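Local coordinates for protein soluble lytic murein transglycosylase (Pseudomonas aeruginosa, PDB 5OHU) that breaks down bacterial peptidoglycan as a lytic transglycosylase, acting on the glycan strands in both exolytic and endolytic fashion, at residues 77-82 with 100-105; 216-221 with 245-250. All coordinates share one frame; numbering follows the deposited sequence.

Contact 1 (77-82 with 100-105)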
ATOM      1  N   ALA A  77     -15.922 -30.120 -19.977  1.00 26.56           N
ATOM      2  CA  ALA A  77     -16.205 -30.754 -18.698  1.00 30.05           C
ATOM      3  C   ALA A  77     -17.661 -30.551 -18.289  1.00 25.60           C
ATOM      4  O   ALA A  77     -18.232 -29.475 -18.480  1.00 23.11           O
ATOM      5  CB  ALA A  77     -15.268 -30.207 -17.619  1.00 26.29           C
ATOM      6  N   SER A  78     -18.259 -31.590 -17.715  1.00 22.26           N
ATOM      7  CA  SER A  78     -19.623 -31.479 -17.226  1.00 22.12           C
ATOM      8  C   SER A  78     -19.707 -30.491 -16.060  1.00 27.12           C
ATOM      9  O   SER A  78     -18.729 -30.253 -15.343  1.00 21.72           O
ATOM     10  CB  SER A  78     -20.126 -32.833 -16.755  1.00 22.73           C
ATOM     11  OG  SER A  78     -19.382 -33.238 -15.619  1.00 25.82           O
ATOM     12  N   ASN A  79     -20.906 -29.919 -15.874  1.00 30.11           N
ATOM     13  CA  ASN A  79     -21.185 -29.129 -14.673  1.00 27.58           C
ATOM     14  C   ASN A  79     -20.881 -29.933 -13.420  1.00 30.88           C
ATOM     15  O   ASN A  79     -20.326 -29.406 -12.449  1.00 27.38           O
ATOM     16  CB  ASN A  79     -22.649 -28.695 -14.629  1.00 21.80           C
ATOM     17  CG  ASN A  79     -22.979 -27.586 -15.599  1.00 26.85           C
ATOM     18  OD1 ASN A  79     -22.192 -27.243 -16.487  1.00 26.30           O
ATOM     19  ND2 ASN A  79     -24.178 -27.021 -15.441  1.00 22.55           N
ATOM     20  N   GLU A  80     -21.246 -31.218 -13.436  1.00 26.50           N
ATOM     21  CA  GLU A  80     -21.051 -32.083 -12.278  1.00 24.99           C
ATOM     22  C   GLU A  80     -19.585 -32.143 -11.869  1.00 23.73           C
ATOM     23  O   GLU A  80     -19.252 -32.002 -10.685  1.00 22.90           O
ATOM     24  CB  GLU A  80     -21.580 -33.487 -12.588  1.00 27.40           C
ATOM     25  CG  GLU A  80     -23.106 -33.575 -12.734  1.00 31.67           C
ATOM     26  CD  GLU A  80     -23.635 -32.983 -14.063  1.00 39.42           C
ATOM     27  OE1 GLU A  80     -22.834 -32.749 -15.008  1.00 32.32           O
ATOM     28  OE2 GLU A  80     -24.870 -32.780 -14.172  1.00 49.89           O
ATOM     29  N   GLU A  81     -18.693 -32.359 -12.836  1.00 22.89           N
ATOM     30  CA  GLU A  81     -17.280 -32.483 -12.500  1.00 28.62           C
ATOM     31  C   GLU A  81     -16.720 -31.163 -11.992  1.00 22.54           C
ATOM     32  O   GLU A  81     -16.010 -31.134 -10.984  1.00 27.10           O
ATOM     33  CB  GLU A  81     -16.481 -32.970 -13.704  1.00 28.66           C
ATOM     34  CG  GLU A  81     -15.065 -33.342 -13.332  1.00 35.63           C
ATOM     35  CD  GLU A  81     -14.230 -33.803 -14.519  1.00 37.81           C
ATOM     36  OE1 GLU A  81     -14.770 -33.867 -15.647  1.00 30.47           O
ATOM     37  OE2 GLU A  81     -13.029 -34.089 -14.314  1.00 37.05           O
ATOM     38  N   VAL A  82     -17.021 -30.058 -12.677  1.00 22.91           N
ATOM     39  CA  VAL A  82     -16.485 -28.761 -12.258  1.00 21.41           C
ATOM     40  C   VAL A  82     -17.010 -28.395 -10.880  1.00 28.80           C
ATOM     41  O   VAL A  82     -16.245 -27.999  -9.994  1.00 21.27           O
ATOM     42  CB  VAL A  82     -16.823 -27.660 -13.277  1.00 22.71           C
ATOM     43  CG1 VAL A  82     -16.249 -26.322 -12.812  1.00 20.32           C
ATOM     44  CG2 VAL A  82     -16.291 -28.017 -14.650  1.00 22.56           C
ATOM     45  N   LEU A 100     -13.503 -17.938 -12.979  1.00 17.26           N
ATOM     46  CA  LEU A 100     -13.623 -16.948 -14.041  1.00 20.83           C
ATOM     47  C   LEU A 100     -13.848 -17.617 -15.389  1.00 17.11           C
ATOM     48  O   LEU A 100     -14.807 -17.298 -16.109  1.00 17.21           O
ATOM     49  CB  LEU A 100     -12.367 -16.077 -14.077  1.00 23.21           C
ATOM     50  CG  LEU A 100     -12.267 -15.112 -15.247  1.00 21.04           C
ATOM     51  CD1 LEU A 100     -13.367 -14.084 -15.171  1.00 16.05           C
ATOM     52  CD2 LEU A 100     -10.880 -14.443 -15.265  1.00 25.58           C
ATOM     53  N   ARG A 101     -12.988 -18.574 -15.729  1.00 17.48           N
ATOM     54  CA  ARG A 101     -13.075 -19.256 -17.016  1.00 20.36           C
ATOM     55  C   ARG A 101     -14.373 -20.042 -17.159  1.00 20.45           C
ATOM     56  O   ARG A 101     -15.043 -19.976 -18.194  1.00 23.23           O
ATOM     57  CB  ARG A 101     -11.886 -20.188 -17.165  1.00 23.61           C
ATOM     58  CG  ARG A 101     -10.703 -19.498 -17.698  1.00 26.41           C
ATOM     59  CD  ARG A 101      -9.466 -20.189 -17.265  1.00 29.79           C
ATOM     60  NE  ARG A 101      -8.333 -19.333 -17.577  1.00 36.52           N
ATOM     61  CZ  ARG A 101      -7.089 -19.585 -17.216  1.00 37.30           C
ATOM     62  NH1 ARG A 101      -6.832 -20.668 -16.504  1.00 37.55           N
ATOM     63  NH2 ARG A 101      -6.131 -18.733 -17.553  1.00 44.98           N
ATOM     64  N   TRP A 102     -14.740 -20.797 -16.131  1.00 18.15           N
ATOM     65  CA  TRP A 102     -15.971 -21.573 -16.199  1.00 18.36           C
ATOM     66  C   TRP A 102     -17.202 -20.670 -16.286  1.00 20.37           C
ATOM     67  O   TRP A 102     -18.060 -20.865 -17.155  1.00 18.01           O
ATOM     68  CB  TRP A 102     -16.056 -22.497 -15.000  1.00 18.71           C
ATOM     69  CG  TRP A 102     -17.152 -23.452 -15.088  1.00 26.29           C
ATOM     70  CD1 TRP A 102     -17.449 -24.262 -16.136  1.00 25.25           C
ATOM     71  CD2 TRP A 102     -18.128 -23.718 -14.079  1.00 19.11           C
ATOM     72  NE1 TRP A 102     -18.563 -25.011 -15.850  1.00 27.72           N
ATOM     73  CE2 TRP A 102     -18.992 -24.701 -14.586  1.00 19.43           C
ATOM     74  CE3 TRP A 102     -18.357 -23.209 -12.797  1.00 18.98           C
ATOM     75  CZ2 TRP A 102     -20.067 -25.199 -13.855  1.00 20.83           C
ATOM     76  CZ3 TRP A 102     -19.412 -23.705 -12.072  1.00 19.19           C
ATOM     77  CH2 TRP A 102     -20.254 -24.693 -12.598  1.00 22.56           C
ATOM     78  N   LEU A 103     -17.301 -19.664 -15.403  1.00 17.65           N
ATOM     79  CA  LEU A 103     -18.468 -18.775 -15.422  1.00 17.34           C
ATOM     80  C   LEU A 103     -18.606 -18.076 -16.770  1.00 17.10           C
ATOM     81  O   LEU A 103     -19.723 -17.849 -17.252  1.00 18.61           O
ATOM     82  CB  LEU A 103     -18.394 -17.745 -14.283  1.00 17.22           C
ATOM     83  CG  LEU A 103     -18.798 -18.150 -12.841  1.00 31.37           C
ATOM     84  CD1 LEU A 103     -20.290 -18.102 -12.631  1.00 27.67           C
ATOM     85  CD2 LEU A 103     -18.358 -19.560 -12.520  1.00 39.84           C
ATOM     86  N   ARG A 104     -17.479 -17.740 -17.395  1.00 19.51           N
ATOM     87  CA  ARG A 104     -17.487 -17.216 -18.759  1.00 24.99           C
ATOM     88  C   ARG A 104     -18.145 -18.205 -19.726  1.00 25.03           C
ATOM     89  O   ARG A 104     -19.070 -17.852 -20.474  1.00 17.15           O
ATOM     90  CB  ARG A 104     -16.043 -16.911 -19.154  1.00 28.03           C
ATOM     91  CG  ARG A 104     -15.816 -16.060 -20.352  1.00 34.74           C
ATOM     92  CD  ARG A 104     -14.315 -16.055 -20.674  1.00 37.02           C
ATOM     93  NE  ARG A 104     -13.548 -15.081 -19.900  1.00 30.21           N
ATOM     94  CZ  ARG A 104     -12.305 -15.283 -19.464  1.00 35.93           C
ATOM     95  NH1 ARG A 104     -11.693 -16.443 -19.693  1.00 38.83           N
ATOM     96  NH2 ARG A 104     -11.670 -14.332 -18.792  1.00 26.06           N
ATOM     97  N   LEU A 105     -17.699 -19.464 -19.704  1.00 19.07           N
ATOM     98  CA  LEU A 105     -18.372 -20.496 -20.488  1.00 20.12           C
ATOM     99  C   LEU A 105     -19.866 -20.567 -20.170  1.00 22.28           C
ATOM    100  O   LEU A 105     -20.703 -20.607 -21.082  1.00 22.03           O
ATOM    101  CB  LEU A 105     -17.713 -21.851 -20.250  1.00 23.84           C
ATOM    102  CG  LEU A 105     -16.299 -22.008 -20.824  1.00 33.79           C
ATOM    103  CD1 LEU A 105     -15.751 -23.384 -20.479  1.00 31.19           C
ATOM    104  CD2 LEU A 105     -16.273 -21.783 -22.340  1.00 24.58           C
TER
HETATM  105  O   HOH W   1     -19.770 -27.167 -17.219  1.00 22.45           O
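Val-82 lies against the indole of Trp-102 in a CH-pi contact, where helix 79-88 meets helix 95-108 in the alpha-helical array characteristic of Slt70-like transglycosylases. Methyl CG1 of Val-82 sits over one face of the ring system, 3.6 Å from the centroid of the five-membered ring of Trp-102 and 18° off its normal. Its closest ring atom is Trp-102 CD2, at 3.5 Å from Val-82 CG1. The two side chains slide past each other in opposite directions. With chi1 at -171° the indole of Trp-102 is set opposite its own backbone N and reaches across to the other helix. A beta-branched valine suits this place, because CG1 covers the face while CG2 approaches the pyrrole nitrogen, 4.0 Å from Trp-102 NE1.

Asn-79, about one turn earlier, meets the edge of the indole instead. Its OD1 is 4.0 Å from Trp-102 CZ2, with the amide plane at a right angle to the indole. The other end of that amide, ND2, is hydrogen-bonded to Asp-111, which helps fix its rotation. Tyr-118 adds an edge-to-face contact with Trp-102, and Thr-114 of helix 112-118 touches both Asn-79 and Trp-102.

Tryptophan pairs a broad apolar face with one N-H, and that N-H has a partner here: a water lying in the ring plane accepts from Trp-102 NE1 at 2.8 Å. Ala-77 O, 3.0 Å from the water, and Asn-79 OD1 are both placed to receive its protons, although, with other acceptors nearby, the water cannot serve them all at once. The helix presenting Asn-79 and Val-82 is started by Ser-78 as N-cap, whose OG accepts from Glu-81 N at 3.0 Å, with an N-H...O angle of 160°.

Contact 2 (216-221 with 245-250)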
ATOM      1  N   SER A 216      -8.504  18.805 -22.821  1.00 16.44           N
ATOM      2  CA  SER A 216      -7.381  19.730 -22.974  1.00 13.82           C
ATOM      3  C   SER A 216      -6.920  20.292 -21.635  1.00 13.92           C
ATOM      4  O   SER A 216      -5.717  20.385 -21.371  1.00 14.83           O
ATOM      5  CB  SER A 216      -7.773  20.867 -23.910  1.00 16.27           C
ATOM      6  OG  SER A 216      -6.668  21.744 -24.095  1.00 27.48           O
ATOM      7  N   VAL A 217      -7.865  20.669 -20.776  1.00 13.37           N
ATOM      8  CA  VAL A 217      -7.514  21.218 -19.474  1.00 13.15           C
ATOM      9  C   VAL A 217      -6.912  20.139 -18.584  1.00 12.84           C
ATOM     10  O   VAL A 217      -5.992  20.404 -17.805  1.00 17.49           O
ATOM     11  CB  VAL A 217      -8.755  21.871 -18.833  1.00 13.21           C
ATOM     12  CG1 VAL A 217      -8.550  22.136 -17.348  1.00 12.96           C
ATOM     13  CG2 VAL A 217      -9.112  23.154 -19.578  1.00 15.30           C
ATOM     14  N   ALA A 218      -7.429  18.909 -18.664  1.00 14.65           N
ATOM     15  CA  ALA A 218      -6.838  17.841 -17.862  1.00 13.39           C
ATOM     16  C   ALA A 218      -5.389  17.609 -18.267  1.00 13.50           C
ATOM     17  O   ALA A 218      -4.535  17.348 -17.415  1.00 15.27           O
ATOM     18  CB  ALA A 218      -7.652  16.550 -17.988  1.00 21.24           C
ATOM     19  N   GLN A 219      -5.081  17.744 -19.558  1.00 12.76           N
ATOM     20  CA  GLN A 219      -3.711  17.501 -20.002  1.00 14.31           C
ATOM     21  C   GLN A 219      -2.779  18.650 -19.626  1.00 19.37           C
ATOM     22  O   GLN A 219      -1.618  18.412 -19.288  1.00 22.58           O
ATOM     23  CB  GLN A 219      -3.681  17.224 -21.502  1.00 20.19           C
ATOM     24  CG  GLN A 219      -4.671  16.139 -21.915  1.00 19.84           C
ATOM     25  CD  GLN A 219      -4.638  15.819 -23.385  1.00 21.47           C
ATOM     26  OE1 GLN A 219      -5.092  16.600 -24.220  1.00 26.86           O
ATOM     27  NE2 GLN A 219      -4.186  14.621 -23.705  1.00 34.46           N
ATOM     28  N   ASN A 220      -3.266  19.892 -19.693  1.00 20.24           N
ATOM     29  CA  ASN A 220      -2.508  21.088 -19.311  1.00 17.27           C
ATOM     30  C   ASN A 220      -3.429  22.067 -18.600  1.00 12.83           C
ATOM     31  O   ASN A 220      -4.020  22.963 -19.227  1.00 13.49           O
ATOM     32  CB  ASN A 220      -1.893  21.784 -20.520  1.00 13.17           C
ATOM     33  CG  ASN A 220      -1.154  23.092 -20.129  1.00 13.18           C
ATOM     34  OD1 ASN A 220      -0.896  23.953 -20.975  1.00 16.00           O
ATOM     35  ND2 ASN A 220      -0.819  23.231 -18.850  1.00 12.91           N
ATOM     36  N   PRO A 221      -3.535  21.954 -17.276  1.00 18.40           N
ATOM     37  CA  PRO A 221      -4.466  22.818 -16.546  1.00 14.03           C
ATOM     38  C   PRO A 221      -3.988  24.254 -16.408  1.00 14.29           C
ATOM     39  O   PRO A 221      -4.787  25.110 -16.017  1.00 16.46           O
ATOM     40  CB  PRO A 221      -4.572  22.154 -15.175  1.00 15.08           C
ATOM     41  CG  PRO A 221      -3.368  21.302 -15.062  1.00 16.62           C
ATOM     42  CD  PRO A 221      -2.957  20.897 -16.432  1.00 17.57           C
ATOM     43  N   LEU A 245      -8.354  22.876 -11.717  1.00 23.17           N
ATOM     44  CA  LEU A 245      -7.752  23.397 -10.493  1.00 21.73           C
ATOM     45  C   LEU A 245      -7.278  22.277  -9.584  1.00 17.85           C
ATOM     46  O   LEU A 245      -6.232  22.401  -8.940  1.00 15.48           O
ATOM     47  CB  LEU A 245      -8.711  24.311  -9.742  1.00 12.22           C
ATOM     48  CG  LEU A 245      -9.101  25.555 -10.521  1.00 12.52           C
ATOM     49  CD1 LEU A 245     -10.391  26.157  -9.990  1.00 17.23           C
ATOM     50  CD2 LEU A 245      -7.959  26.527 -10.434  1.00 12.48           C
ATOM     51  N   ARG A 246      -8.024  21.173  -9.525  1.00 18.29           N
ATOM     52  CA  ARG A 246      -7.582  20.039  -8.711  1.00 18.83           C
ATOM     53  C   ARG A 246      -6.303  19.443  -9.270  1.00 23.09           C
ATOM     54  O   ARG A 246      -5.393  19.079  -8.515  1.00 30.44           O
ATOM     55  CB  ARG A 246      -8.682  18.974  -8.634  1.00 22.93           C
ATOM     56  CG  ARG A 246      -9.489  19.040  -7.331  1.00 34.00           C
ATOM     57  CD  ARG A 246     -10.979  19.015  -7.570  1.00 43.97           C
ATOM     58  NE  ARG A 246     -11.368  17.996  -8.543  1.00 57.32           N
ATOM     59  CZ  ARG A 246     -12.455  18.061  -9.310  1.00 64.35           C
ATOM     60  NH1 ARG A 246     -13.278  19.107  -9.221  1.00 65.83           N
ATOM     61  NH2 ARG A 246     -12.705  17.078 -10.167  1.00 59.42           N
ATOM     62  N   ARG A 247      -6.217  19.336 -10.594  1.00 18.69           N
ATOM     63  CA  ARG A 247      -4.993  18.852 -11.219  1.00 15.59           C
ATOM     64  C   ARG A 247      -3.852  19.828 -10.964  1.00 23.40           C
ATOM     65  O   ARG A 247      -2.778  19.439 -10.490  1.00 20.15           O
ATOM     66  CB  ARG A 247      -5.241  18.650 -12.720  1.00 16.55           C
ATOM     67  CG  ARG A 247      -4.032  18.225 -13.562  1.00 23.79           C
ATOM     68  CD  ARG A 247      -3.583  16.769 -13.352  1.00 26.26           C
ATOM     69  NE  ARG A 247      -4.679  15.810 -13.199  1.00 28.02           N
ATOM     70  CZ  ARG A 247      -5.253  15.151 -14.207  1.00 31.69           C
ATOM     71  NH1 ARG A 247      -4.859  15.357 -15.452  1.00 26.58           N
ATOM     72  NH2 ARG A 247      -6.221  14.272 -13.966  1.00 32.66           N
ATOM     73  N   LEU A 248      -4.093  21.117 -11.222  1.00 22.36           N
ATOM     74  CA  LEU A 248      -3.056  22.129 -11.059  1.00 17.17           C
ATOM     75  C   LEU A 248      -2.542  22.194  -9.631  1.00 15.04           C
ATOM     76  O   LEU A 248      -1.366  22.517  -9.400  1.00 16.95           O
ATOM     77  CB  LEU A 248      -3.613  23.495 -11.478  1.00 13.36           C
ATOM     78  CG  LEU A 248      -2.682  24.691 -11.607  1.00 15.54           C
ATOM     79  CD1 LEU A 248      -1.610  24.419 -12.665  1.00 13.40           C
ATOM     80  CD2 LEU A 248      -3.509  25.942 -11.952  1.00 17.89           C
ATOM     81  N   ALA A 249      -3.407  21.917  -8.656  1.00 12.94           N
ATOM     82  CA  ALA A 249      -2.980  21.980  -7.265  1.00 21.51           C
ATOM     83  C   ALA A 249      -1.844  21.011  -6.955  1.00 24.45           C
ATOM     84  O   ALA A 249      -1.093  21.244  -6.009  1.00 23.69           O
ATOM     85  CB  ALA A 249      -4.160  21.691  -6.344  1.00 15.09           C
ATOM     86  N   ARG A 250      -1.692  19.940  -7.740  1.00 29.00           N
ATOM     87  CA  ARG A 250      -0.665  18.950  -7.439  0.50 34.71           C
ATOM     88  C   ARG A 250       0.734  19.541  -7.575  1.00 37.05           C
ATOM     89  O   ARG A 250       1.610  19.272  -6.746  1.00 48.62           O
ATOM     90  CB  ARG A 250      -0.834  17.728  -8.344  0.50 41.40           C
ATOM     91  CG  ARG A 250       0.217  16.631  -8.148  0.50 48.92           C
ATOM     92  CD  ARG A 250      -0.224  15.308  -8.782  0.50 51.61           C
ATOM     93  NE  ARG A 250       0.906  14.484  -9.212  0.50 50.11           N
ATOM     94  CZ  ARG A 250       1.395  14.486 -10.448  0.50 44.03           C
ATOM     95  NH1 ARG A 250       0.852  15.267 -11.373  0.50 37.16           N
ATOM     96  NH2 ARG A 250       2.424  13.709 -10.763  0.50 45.38           N
TER
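Arg-247 NH1 comes within 2.8 Å of Ala-218 O, meeting this carbonyl oxygen from the last turn of helix 208-219 obliquely to the guanidinium plane. The same group gives a hydrogen bond from NH2 to Ala-189 O and a weak one from NH1 to Tyr-194 OH, so the head is held mainly from outside the two segments. The chain bends at chi2 (73°) and chi3 (39°), folding the guanidinium back toward the helix end rather than letting it extend.

The methylenes of the same arginine serve as an apolar surface: Pro-221 CG packs 3.5 Å from Arg-247 CG, the two side chains crossing at about a right angle. Next to this, Pro-221 CB rests 4.0 Å from Leu-248 CB. Proline suits the spot, since it has no N-H to continue the helical bonding just after Asn-220 leaves helical geometry, and its compact ring fits close to the neighbouring helix.

Leu-248 also packs on Lys-255 and Leu-259 of helix 253-263, while Leu-245 and Ala-249 touch helix 271-287, so helix 235-251 lies among three helical neighbours.

How the contacts relate
Both contacts join helices that are consecutive in the chain, across a short linker in contact 1 and a longer one in contact 2, but they hold different elements and do not touch: their centres are 47 Å apart, the nearest atoms about 29 Å, and contact 1 closes before contact 2 opens. Contact 1 is the more buried, near the start of one helix; an aromatic face does the packing and a water serves the polar edge. Contact 2, only partly buried, lies where a helix ends. There a proline and aliphatic arginine carbons make the apolar part, and the arginine head finds its clear carbonyl partner outside the two segments. Contact 2 buries the larger surface, 233 against 172 Å².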